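Long-range contacts in Cel44C (Paenibacillus polymyxa, PDB 2YIH), which hydrolyses the beta-1,4-glucan backbone of xyloglucan as an endo-acting glycoside hydrolase of family 44, this chain being the GH44 catalytic part of a longer multidomain protein: residues 24-29 with 384-389; 180-185 with 224-229; 255-260 with 335-340; 261-266 with 276-281. The protein carries 8 engineered substitutions. All coordinates share one frame; numbering follows the deposited sequence.

Overall arrangement
After strand 9-22 the chain turns through 24-29 into the barrel, and contact 1 closes the longest of the four loops, with 354 residues between its segments, bringing the first and last barrel strands together. Within that loop the other three contacts form. Contact 2 closes a largely helical loop of 38 residues by pairing strand 181-184 with strand 227-233. Contact 3, in series after it, closes one of 74, joining the start of helix 258-273 to that of helix 337-348. Contact 4 lies within contact 3's own loop and packs helix 258-273 on the chain entering strand 280-285. Contacts 1 and 2 meet at Y386 and E227, and contacts 2 and 4 share neighbouring strands, V228 O lying 2.9 Å from D279 N.

Contact 1: residues 24-29 with 384-389; sequences SPYIYG and DVYMAN
S24 and Y26 reach the 384-389 chain at one carbonyl, that of Y386. The hydroxyl of S24, set anti to its own backbone N (chi1 178°), donates to Y386 O over 2.7 Å, in the carbonyl plane and on a lone pair, while Y26 CB rests against the same oxygen. Beside this bond the two tyrosine side chains run together in the same direction with their planes at 88°. They form an offset edge-to-face pair in which the edge of Y26 meets the face of Y386, CD2 of Y26 lying 3.7 Å from CE1 of Y386. M387 bends at chi3 and brings its CE to within 3.7 Å of Y26 CB. On the backbone, A388 N donates to Y26 O at 3.0 Å in a fairly straight bond; the donor is tilted 35° from the carbonyl plane. CG2 of I27 lies 3.2 Å from V385 O and also approaches CG1 of V385.

A second shell fixes these groups. A water accepts from S24 N and donates to V385 O, bridging the two backbones, and within 24-29 the I27 N to S24 O bond holds the turn. The phenol of Y386 is hydrogen-bonded to E227, and its ring makes a cation-pi contact with K353.

In the eight-stranded parallel barrel, this is the seam where the approach to strand 29-30 meets the entry to strand 387-390. Strand 353-359 flanks the latter through backbone bonding between M387 and M356, while Y105 of strand 105-110 lies against Y26, Y386 and M387.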
# COMPACT_ATOMS: atom_id res chain seq x y z
N SER A 24 3.30 10.11 -7.39
CA SER A 24 2.50 10.44 -6.21
C SER A 24 3.32 10.15 -4.96
O SER A 24 3.86 9.03 -4.81
CB SER A 24 1.23 9.57 -6.19
OG SER A 24 0.51 9.89 -5.01
N PRO A 25 3.44 11.13 -4.05
CA PRO A 25 4.31 10.87 -2.90
C PRO A 25 3.71 9.78 -2.05
O PRO A 25 4.41 9.21 -1.23
CB PRO A 25 4.32 12.21 -2.12
CG PRO A 25 3.24 13.03 -2.70
CD PRO A 25 2.97 12.52 -4.10
N TYR A 26 2.42 9.48 -2.22
CA TYR A 26 1.82 8.47 -1.31
C TYR A 26 2.19 7.03 -1.64
O TYR A 26 1.78 6.10 -0.91
CB TYR A 26 0.30 8.59 -1.24
CG TYR A 26 -0.17 9.99 -1.00
CD1 TYR A 26 0.40 10.79 0.01
CD2 TYR A 26 -1.17 10.54 -1.80
CE1 TYR A 26 -0.02 12.12 0.18
CE2 TYR A 26 -1.63 11.84 -1.59
CZ TYR A 26 -1.04 12.60 -0.60
OH TYR A 26 -1.47 13.90 -0.42
N ILE A 27 3.00 6.83 -2.69
CA ILE A 27 3.61 5.51 -2.90
C ILE A 27 4.70 5.21 -1.85
O ILE A 27 5.13 4.05 -1.70
CB ILE A 27 4.12 5.30 -4.32
CG1 ILE A 27 5.26 6.27 -4.66
CG2 ILE A 27 2.95 5.41 -5.31
CD1 ILE A 27 6.54 5.61 -4.91
N TYR A 28 5.18 6.25 -1.17
CA TYR A 28 6.05 6.05 -0.01
C TYR A 28 5.21 5.95 1.26
O TYR A 28 5.07 6.92 2.04
CB TYR A 28 7.07 7.20 0.08
CG TYR A 28 7.77 7.44 -1.27
CD1 TYR A 28 8.73 6.55 -1.75
CD2 TYR A 28 7.45 8.55 -2.05
CE1 TYR A 28 9.32 6.72 -3.02
CE2 TYR A 28 8.08 8.77 -3.31
CZ TYR A 28 9.02 7.85 -3.78
OH TYR A 28 9.64 8.04 -5.01
N GLY A 29 4.64 4.77 1.48
CA GLY A 29 3.63 4.66 2.49
C GLY A 29 3.77 3.36 3.24
O GLY A 29 4.36 2.41 2.73
N ASP A 384 1.57 4.98 -12.38
CA ASP A 384 0.27 5.61 -12.10
C ASP A 384 -0.40 5.02 -10.87
O ASP A 384 -1.63 4.86 -10.84
CB ASP A 384 -0.67 5.50 -13.32
CG ASP A 384 -0.08 6.20 -14.56
OD1 ASP A 384 0.03 7.44 -14.55
OD2 ASP A 384 0.36 5.50 -15.50
N VAL A 385 0.40 4.61 -9.89
CA VAL A 385 -0.17 4.18 -8.61
C VAL A 385 -0.25 5.36 -7.66
O VAL A 385 0.72 6.09 -7.47
CB VAL A 385 0.66 3.03 -8.01
CG1 VAL A 385 0.13 2.64 -6.61
CG2 VAL A 385 0.63 1.83 -8.98
N TYR A 386 -1.44 5.60 -7.11
CA TYR A 386 -1.65 6.75 -6.25
C TYR A 386 -1.06 6.58 -4.84
O TYR A 386 -0.53 7.53 -4.26
CB TYR A 386 -3.17 6.98 -6.13
CG TYR A 386 -3.61 8.07 -5.18
CD1 TYR A 386 -3.20 9.39 -5.37
CD2 TYR A 386 -4.56 7.81 -4.19
CE1 TYR A 386 -3.63 10.42 -4.52
CE2 TYR A 386 -5.02 8.82 -3.35
CZ TYR A 386 -4.59 10.13 -3.53
OH TYR A 386 -5.07 11.13 -2.70
N MET A 387 -1.17 5.38 -4.29
CA MET A 387 -0.81 5.19 -2.89
C MET A 387 -0.41 3.73 -2.71
O MET A 387 -0.99 2.82 -3.37
CB MET A 387 -1.98 5.56 -1.95
CG MET A 387 -1.67 5.39 -0.45
SD MET A 387 -3.08 6.04 0.49
CE MET A 387 -3.00 7.80 0.15
N ALA A 388 0.59 3.48 -1.87
CA ALA A 388 1.02 2.10 -1.62
C ALA A 388 1.55 2.03 -0.21
O ALA A 388 2.28 2.91 0.20
CB ALA A 388 2.14 1.65 -2.61
N ASN A 389 1.20 0.95 0.50
CA ASN A 389 1.50 0.84 1.94
C ASN A 389 2.09 -0.56 2.24
O ASN A 389 1.42 -1.58 2.10
CB ASN A 389 0.23 1.08 2.80
CG ASN A 389 -0.41 2.42 2.52
OD1 ASN A 389 -0.17 3.44 3.25
ND2 ASN A 389 -1.19 2.47 1.47
O HOH W 1 2.59 7.56 -8.84

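Contact 2: residues 180-185 with 224-229; sequences KGYALD and AGAEVF. Unlike the reference sequence in segment 224-229: V228 (reference Ile). With EDO (1,2-ethanediol), chain I.
Y182 lies with its ring edge against A226, while L184 crosses V228 at about a right angle. Y182 and L184 are on strand 181-184 of a TIM barrel, the fold of the GH44 catalytic domain; V228 is on the neighbouring parallel strand and A226 just precedes it. The tyrosine CG is anti to the carbonyl carbon (chi1 -64°), which brings CE2 to 3.6 Å from A226 CB, near the ring plane. Further along, CG of L184 meets CG1 of V228 at 3.7 Å. V228, which differs from the reference sequence, shares the Y182 side of the sheet, and helix 205-222 covers this layer: V219 touches Y182, S216 touches V228 and L215 touches L184.

Side chains of A183, E227 and F229 take the other side, the barrel interior. CB of A183 is 4.1 Å from CB of F229, whose ring reaches back to G181 CA and touches Y105 and L107 of strand 105-110. E227 runs out with its chain extended beyond CG, and its carboxylate is gripped by K353 in a salt bridge and by the hydroxyl of Y105. The nearby lysine would probably help keep this carboxylate ionised.

The 27° angle between strand axes is compatible with the twist of a barrel, and the ladder is regular: E227 N to K180 O, Y182 N to E227 O, F229 N to Y182 O and L184 N to F229 O. The first is almost straight, at 179° over 2.9 Å from E227 N to K180 O. K180 O also receives a water at 2.8 Å, and that same water donates to G225 O.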
# COMPACT_ATOMS: atom_id res chain seq x y z
N LYS A 180 -7.85 12.30 5.44
CA LYS A 180 -8.11 12.42 4.00
C LYS A 180 -8.79 11.23 3.36
O LYS A 180 -9.46 11.37 2.33
CB LYS A 180 -6.81 12.74 3.28
CG LYS A 180 -6.44 14.23 3.49
CD LYS A 180 -5.10 14.58 2.87
CE LYS A 180 -4.98 16.08 2.61
NZ LYS A 180 -5.53 16.92 3.72
N GLY A 181 -8.51 10.03 3.88
CA GLY A 181 -9.01 8.81 3.25
C GLY A 181 -9.70 7.86 4.23
O GLY A 181 -9.25 7.68 5.36
N TYR A 182 -10.76 7.20 3.75
CA TYR A 182 -11.44 6.16 4.53
C TYR A 182 -11.55 4.93 3.67
O TYR A 182 -11.90 5.04 2.48
CB TYR A 182 -12.86 6.58 4.98
CG TYR A 182 -12.85 7.76 5.92
CD1 TYR A 182 -12.49 7.61 7.25
CD2 TYR A 182 -13.16 9.04 5.46
CE1 TYR A 182 -12.42 8.72 8.09
CE2 TYR A 182 -13.12 10.15 6.31
CZ TYR A 182 -12.81 9.96 7.63
OH TYR A 182 -12.75 11.04 8.48
N ALA A 183 -11.33 3.76 4.28
CA ALA A 183 -11.38 2.50 3.54
C ALA A 183 -12.61 1.72 3.99
O ALA A 183 -12.96 1.74 5.20
CB ALA A 183 -10.08 1.64 3.80
N LEU A 184 -13.22 1.05 3.02
CA LEU A 184 -14.41 0.24 3.23
C LEU A 184 -13.98 -1.15 3.76
O LEU A 184 -13.94 -2.13 3.03
CB LEU A 184 -15.23 0.13 1.92
CG LEU A 184 -15.63 1.49 1.32
CD1 LEU A 184 -16.29 1.22 -0.06
CD2 LEU A 184 -16.60 2.26 2.23
N ASP A 185 -13.73 -1.19 5.07
CA ASP A 185 -13.32 -2.41 5.78
C ASP A 185 -12.00 -2.95 5.14
O ASP A 185 -11.18 -2.16 4.64
CB ASP A 185 -14.47 -3.43 5.75
CG ASP A 185 -14.40 -4.43 6.92
OD1 ASP A 185 -13.53 -5.33 6.88
OD2 ASP A 185 -15.17 -4.25 7.86
N ALA A 224 -17.69 15.31 2.03
CA ALA A 224 -17.74 15.00 0.61
C ALA A 224 -16.35 14.93 -0.02
O ALA A 224 -16.14 14.30 -1.06
CB ALA A 224 -18.61 16.07 -0.13
N GLY A 225 -15.38 15.58 0.62
CA GLY A 225 -14.04 15.64 0.06
C GLY A 225 -13.17 14.46 0.47
O GLY A 225 -12.07 14.29 -0.05
N ALA A 226 -13.64 13.66 1.43
CA ALA A 226 -12.83 12.49 1.87
C ALA A 226 -12.79 11.48 0.74
O ALA A 226 -13.81 11.26 0.09
CB ALA A 226 -13.46 11.85 3.11
N GLU A 227 -11.65 10.80 0.57
CA GLU A 227 -11.50 9.79 -0.48
C GLU A 227 -11.87 8.44 0.07
O GLU A 227 -11.35 8.02 1.10
CB GLU A 227 -10.06 9.77 -0.95
CG GLU A 227 -9.67 11.10 -1.63
CD GLU A 227 -8.26 11.07 -2.18
OE1 GLU A 227 -7.34 10.74 -1.42
OE2 GLU A 227 -8.09 11.23 -3.42
N VAL A 228 -12.79 7.76 -0.61
CA VAL A 228 -13.24 6.41 -0.18
C VAL A 228 -12.50 5.35 -0.99
O VAL A 228 -12.51 5.38 -2.25
CB VAL A 228 -14.79 6.29 -0.33
CG1 VAL A 228 -15.26 4.80 -0.29
CG2 VAL A 228 -15.48 7.17 0.75
N PHE A 229 -11.90 4.40 -0.27
CA PHE A 229 -11.06 3.35 -0.88
C PHE A 229 -11.81 2.02 -0.77
O PHE A 229 -12.31 1.68 0.34
CB PHE A 229 -9.79 3.16 -0.05
CG PHE A 229 -8.75 4.23 -0.21
CD1 PHE A 229 -9.07 5.58 0.08
CD2 PHE A 229 -7.47 3.90 -0.58
CE1 PHE A 229 -8.08 6.58 -0.03
CE2 PHE A 229 -6.47 4.87 -0.67
CZ PHE A 229 -6.78 6.21 -0.39
C1 EDO I . -17.65 19.48 4.00
O1 EDO I . -16.65 18.79 3.24
C2 EDO I . -18.85 18.57 4.27
O2 EDO I . -19.19 17.78 3.11
O HOH W 2 -9.35 13.65 0.78

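Contact 3: residues 255-260 with 335-340; sequences YSWFVD and LPILPR
W257, at the N-cap of helix 258-273, faces R340 in the first turn of helix 337-348, so the two segments meet at helix starts. P336 holds the N-cap position of the second helix, and a cis peptide bond precedes it. The indole is placed by a chi1 of 57°, with CG between the backbone N and the carbonyl carbon, and it and the arginine chain run antiparallel alongside each other. CG of R340 lies 3.9 Å from W257 CZ2, and CZ2 also stands over one face of the guanidinium, offset toward its rim; ring and guanidinium planes are 50° apart. At the indole's edge, near its plane, CD1 of I337 is 4.1 Å from CH2 of W257.

In the TIM barrel both helices belong to the layer outside the parallel strands, and the contact joins their N-terminal ends. D260 and R340 carry opposite charges, but OD2 of D260 is 4.5 Å from R340 NH2, too far apart for a salt bridge. Water bridges the gap, donating to D260 OD2 and accepting from R340 NH2, each at 2.7 Å. S344, one helical turn beyond R340, supplies a hydroxyl hydrogen-bonded to W257 NE1, D260 OD1 and R340 NH1.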
# COMPACT_ATOMS: atom_id res chain seq x y z
N TYR A 255 -18.45 -9.80 -17.69
CA TYR A 255 -17.31 -9.17 -17.03
C TYR A 255 -16.13 -10.14 -17.05
O TYR A 255 -16.30 -11.36 -16.86
CB TYR A 255 -17.65 -8.78 -15.59
CG TYR A 255 -18.65 -7.66 -15.42
CD1 TYR A 255 -18.37 -6.36 -15.85
CD2 TYR A 255 -19.86 -7.89 -14.77
CE1 TYR A 255 -19.30 -5.32 -15.67
CE2 TYR A 255 -20.77 -6.87 -14.54
CZ TYR A 255 -20.49 -5.58 -14.99
OH TYR A 255 -21.40 -4.58 -14.75
N SER A 256 -14.93 -9.61 -17.24
CA SER A 256 -13.75 -10.47 -17.27
C SER A 256 -13.39 -10.99 -15.88
O SER A 256 -12.69 -12.00 -15.76
CB SER A 256 -12.53 -9.73 -17.84
OG SER A 256 -12.79 -9.33 -19.18
N TRP A 257 -13.71 -10.18 -14.87
CA TRP A 257 -13.39 -10.51 -13.48
C TRP A 257 -14.15 -9.59 -12.55
O TRP A 257 -14.76 -8.61 -13.01
CB TRP A 257 -11.87 -10.46 -13.19
CG TRP A 257 -11.12 -9.14 -13.49
CD1 TRP A 257 -11.53 -8.09 -14.28
CD2 TRP A 257 -9.78 -8.84 -13.09
NE1 TRP A 257 -10.52 -7.15 -14.35
CE2 TRP A 257 -9.43 -7.59 -13.65
CE3 TRP A 257 -8.82 -9.53 -12.31
CZ2 TRP A 257 -8.18 -7.00 -13.45
CZ3 TRP A 257 -7.56 -8.95 -12.13
CH2 TRP A 257 -7.25 -7.70 -12.69
N PHE A 258 -14.14 -9.93 -11.26
CA PHE A 258 -14.90 -9.17 -10.25
C PHE A 258 -14.47 -7.68 -10.21
O PHE A 258 -15.29 -6.80 -9.95
CB PHE A 258 -14.76 -9.84 -8.85
CG PHE A 258 -15.35 -9.02 -7.74
CD1 PHE A 258 -16.72 -8.96 -7.57
CD2 PHE A 258 -14.53 -8.16 -6.99
CE1 PHE A 258 -17.29 -8.06 -6.60
CE2 PHE A 258 -15.06 -7.28 -6.04
CZ PHE A 258 -16.45 -7.20 -5.85
N VAL A 259 -13.18 -7.43 -10.46
CA VAL A 259 -12.66 -6.05 -10.51
C VAL A 259 -13.60 -5.19 -11.38
O VAL A 259 -14.01 -4.11 -10.96
CB VAL A 259 -11.22 -6.04 -11.11
CG1 VAL A 259 -10.76 -4.59 -11.52
CG2 VAL A 259 -10.22 -6.69 -10.12
N ASP A 260 -13.95 -5.70 -12.56
CA ASP A 260 -14.81 -4.96 -13.50
C ASP A 260 -16.24 -4.80 -12.99
O ASP A 260 -16.81 -3.71 -13.10
CB ASP A 260 -14.85 -5.68 -14.86
CG ASP A 260 -13.51 -5.60 -15.58
OD1 ASP A 260 -12.68 -4.74 -15.23
OD2 ASP A 260 -13.27 -6.44 -16.47
N LEU A 335 -1.70 -10.62 -16.17
CA LEU A 335 -0.38 -10.09 -15.85
C LEU A 335 0.24 -9.43 -17.08
O LEU A 335 -0.01 -9.85 -18.21
CB LEU A 335 0.54 -11.23 -15.34
CG LEU A 335 -0.02 -12.03 -14.16
CD1 LEU A 335 0.97 -13.17 -13.77
CD2 LEU A 335 -0.33 -11.12 -12.95
N PRO A 336 1.07 -8.40 -16.87
CA PRO A 336 1.45 -7.81 -15.59
C PRO A 336 0.31 -7.08 -14.91
O PRO A 336 -0.59 -6.57 -15.57
CB PRO A 336 2.55 -6.81 -15.96
CG PRO A 336 2.30 -6.50 -17.45
CD PRO A 336 1.73 -7.76 -18.02
N ILE A 337 0.36 -7.03 -13.59
CA ILE A 337 -0.83 -6.67 -12.85
C ILE A 337 -1.17 -5.19 -12.85
O ILE A 337 -2.36 -4.84 -12.88
CB ILE A 337 -0.86 -7.30 -11.43
CG1 ILE A 337 -2.26 -7.16 -10.82
CG2 ILE A 337 0.23 -6.71 -10.52
CD1 ILE A 337 -3.32 -8.10 -11.46
N LEU A 338 -0.18 -4.30 -12.82
CA LEU A 338 -0.56 -2.89 -12.73
C LEU A 338 -1.22 -2.39 -14.03
O LEU A 338 -2.24 -1.71 -13.98
CB LEU A 338 0.63 -2.00 -12.33
CG LEU A 338 1.26 -2.31 -10.96
CD1 LEU A 338 2.48 -1.37 -10.73
CD2 LEU A 338 0.27 -2.18 -9.80
N PRO A 339 -0.68 -2.75 -15.18
CA PRO A 339 -1.36 -2.26 -16.39
C PRO A 339 -2.74 -2.89 -16.53
O PRO A 339 -3.71 -2.23 -16.96
CB PRO A 339 -0.44 -2.74 -17.52
CG PRO A 339 0.93 -2.74 -16.90
CD PRO A 339 0.67 -3.28 -15.49
N ARG A 340 -2.87 -4.12 -16.06
CA ARG A 340 -4.18 -4.78 -16.13
C ARG A 340 -5.24 -4.12 -15.24
O ARG A 340 -6.42 -4.00 -15.63
CB ARG A 340 -4.06 -6.27 -15.82
CG ARG A 340 -5.35 -7.03 -16.08
CD ARG A 340 -5.67 -7.12 -17.58
NE ARG A 340 -6.96 -7.78 -17.82
CZ ARG A 340 -8.14 -7.19 -17.66
NH1 ARG A 340 -8.21 -5.92 -17.23
NH2 ARG A 340 -9.27 -7.87 -17.92
O HOH W 3 -11.17 -5.95 -18.12

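Contact 4: residues 261-266 with 276-281; sequences YYLDQM and RLLDVF
L277 and L278 meet the helix at M266, Y262 and L263, on a backbone tied down by the preceding R276: its NH1 donates to L278 O over 2.8 Å, the oxygen lying within 5° of the guanidinium plane, and has a second partner in T352. L277 comes next, against M266, whose side chain bends at chi2 and chi3 and brings its CE to 3.9 Å from L277 O; the same methyl is 4.2 Å from L277 CB. L278 is the central apolar piece. Its CG is anti to the backbone N (chi1 178°), and from there the two methyls fan out over the helix: CD2 lies 3.7 Å from Y262 CE2 and 4.1 Å from L263 CD2, while CD1 comes near the Y262 hydroxyl. CB of L278 faces M266 CB.

F281 follows on the strand. CE1 of F281 is 3.6 Å from Y262 CD2, the rings meeting obliquely with planes at 66°. L263 crosses the phenylalanine at about a right angle, placing CD2 of L263 3.7 Å from F281 CD1. The Y262 ring is also covered on one face, over its centre, by M266 CG one helical turn on.

This packs helix 258-273 onto the loop leading to strand 280-285 and the first residues of that strand, within the alternating helix and strand order of the TIM barrel. Strand 227-233 adjoins through P231, which touches Y262 and F281, and helix 337-348 flanks L263 through S344, V345 and Y348.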
# COMPACT_ATOMS: atom_id res chain seq x y z
N TYR A 261 -16.79 -5.88 -12.42
CA TYR A 261 -18.14 -5.82 -11.86
C TYR A 261 -18.23 -4.73 -10.79
O TYR A 261 -19.17 -3.93 -10.76
CB TYR A 261 -18.56 -7.20 -11.28
CG TYR A 261 -19.83 -7.17 -10.44
CD1 TYR A 261 -21.08 -7.35 -11.03
CD2 TYR A 261 -19.78 -7.02 -9.04
CE1 TYR A 261 -22.25 -7.33 -10.24
CE2 TYR A 261 -20.94 -6.99 -8.26
CZ TYR A 261 -22.17 -7.15 -8.87
OH TYR A 261 -23.31 -7.12 -8.13
N TYR A 262 -17.26 -4.74 -9.88
CA TYR A 262 -17.25 -3.76 -8.79
C TYR A 262 -17.15 -2.32 -9.30
O TYR A 262 -17.91 -1.45 -8.89
CB TYR A 262 -16.11 -4.06 -7.84
CG TYR A 262 -16.00 -3.13 -6.64
CD1 TYR A 262 -16.69 -3.41 -5.44
CD2 TYR A 262 -15.11 -2.05 -6.66
CE1 TYR A 262 -16.54 -2.59 -4.33
CE2 TYR A 262 -14.95 -1.24 -5.57
CZ TYR A 262 -15.65 -1.53 -4.41
OH TYR A 262 -15.44 -0.75 -3.33
N LEU A 263 -16.22 -2.10 -10.23
CA LEU A 263 -16.02 -0.76 -10.78
C LEU A 263 -17.28 -0.25 -11.47
O LEU A 263 -17.75 0.86 -11.21
CB LEU A 263 -14.83 -0.74 -11.74
CG LEU A 263 -13.46 -0.83 -11.06
CD1 LEU A 263 -12.43 -1.37 -12.03
CD2 LEU A 263 -13.05 0.54 -10.52
N ASP A 264 -17.89 -1.11 -12.29
CA ASP A 264 -19.08 -0.72 -13.03
C ASP A 264 -20.25 -0.50 -12.08
O ASP A 264 -21.02 0.46 -12.23
CB ASP A 264 -19.41 -1.81 -14.07
CG ASP A 264 -20.46 -1.37 -15.08
OD1 ASP A 264 -20.50 -0.19 -15.44
OD2 ASP A 264 -21.21 -2.25 -15.55
N GLN A 265 -20.40 -1.37 -11.08
CA GLN A 265 -21.53 -1.24 -10.15
C GLN A 265 -21.38 -0.03 -9.24
O GLN A 265 -22.37 0.64 -8.95
CB GLN A 265 -21.71 -2.53 -9.30
CG GLN A 265 -22.17 -3.76 -10.14
CD GLN A 265 -23.51 -3.54 -10.85
OE1 GLN A 265 -23.63 -3.71 -12.08
NE2 GLN A 265 -24.47 -3.05 -10.10
N MET A 266 -20.15 0.29 -8.84
CA MET A 266 -19.91 1.50 -8.05
C MET A 266 -20.14 2.76 -8.89
O MET A 266 -20.72 3.74 -8.41
CB MET A 266 -18.52 1.50 -7.38
CG MET A 266 -18.35 0.38 -6.30
SD MET A 266 -19.55 0.56 -4.96
CE MET A 266 -18.83 1.95 -4.05
N ARG A 276 -19.80 10.82 -6.52
CA ARG A 276 -18.81 9.73 -6.62
C ARG A 276 -18.72 8.99 -5.27
O ARG A 276 -18.37 9.59 -4.26
CB ARG A 276 -17.42 10.32 -6.95
CG ARG A 276 -16.29 9.29 -6.98
CD ARG A 276 -15.03 9.96 -7.45
NE ARG A 276 -14.89 10.01 -8.92
CZ ARG A 276 -14.42 9.03 -9.69
NH1 ARG A 276 -14.15 7.82 -9.18
NH2 ARG A 276 -14.20 9.26 -11.00
N LEU A 277 -18.95 7.69 -5.30
CA LEU A 277 -18.91 6.87 -4.07
C LEU A 277 -17.64 6.02 -3.93
O LEU A 277 -17.41 5.41 -2.88
CB LEU A 277 -20.14 5.96 -4.05
CG LEU A 277 -21.49 6.69 -3.98
CD1 LEU A 277 -22.62 5.68 -4.02
CD2 LEU A 277 -21.58 7.57 -2.71
N LEU A 278 -16.82 5.98 -4.98
CA LEU A 278 -15.54 5.29 -4.94
C LEU A 278 -14.49 6.23 -5.50
O LEU A 278 -14.61 6.65 -6.64
CB LEU A 278 -15.58 4.00 -5.78
CG LEU A 278 -14.25 3.22 -5.85
CD1 LEU A 278 -13.94 2.56 -4.48
CD2 LEU A 278 -14.34 2.19 -6.94
N ASP A 279 -13.45 6.53 -4.72
CA ASP A 279 -12.38 7.39 -5.19
C ASP A 279 -11.15 6.61 -5.60
O ASP A 279 -10.45 7.01 -6.53
CB ASP A 279 -12.02 8.41 -4.11
CG ASP A 279 -13.14 9.37 -3.89
OD1 ASP A 279 -13.32 10.22 -4.81
OD2 ASP A 279 -13.89 9.21 -2.90
N VAL A 280 -10.87 5.51 -4.88
CA VAL A 280 -9.62 4.78 -5.08
C VAL A 280 -9.91 3.29 -5.06
O VAL A 280 -10.50 2.79 -4.08
CB VAL A 280 -8.59 5.10 -3.95
CG1 VAL A 280 -7.24 4.42 -4.22
CG2 VAL A 280 -8.42 6.65 -3.77
N PHE A 281 -9.49 2.61 -6.11
CA PHE A 281 -9.66 1.17 -6.20
C PHE A 281 -8.46 0.57 -5.51
O PHE A 281 -7.31 0.89 -5.85
CB PHE A 281 -9.75 0.71 -7.66
CG PHE A 281 -10.08 -0.76 -7.79
CD1 PHE A 281 -11.40 -1.20 -7.72
CD2 PHE A 281 -9.07 -1.71 -7.92
CE1 PHE A 281 -11.71 -2.58 -7.79
CE2 PHE A 281 -9.36 -3.08 -8.00
CZ PHE A 281 -10.69 -3.51 -7.91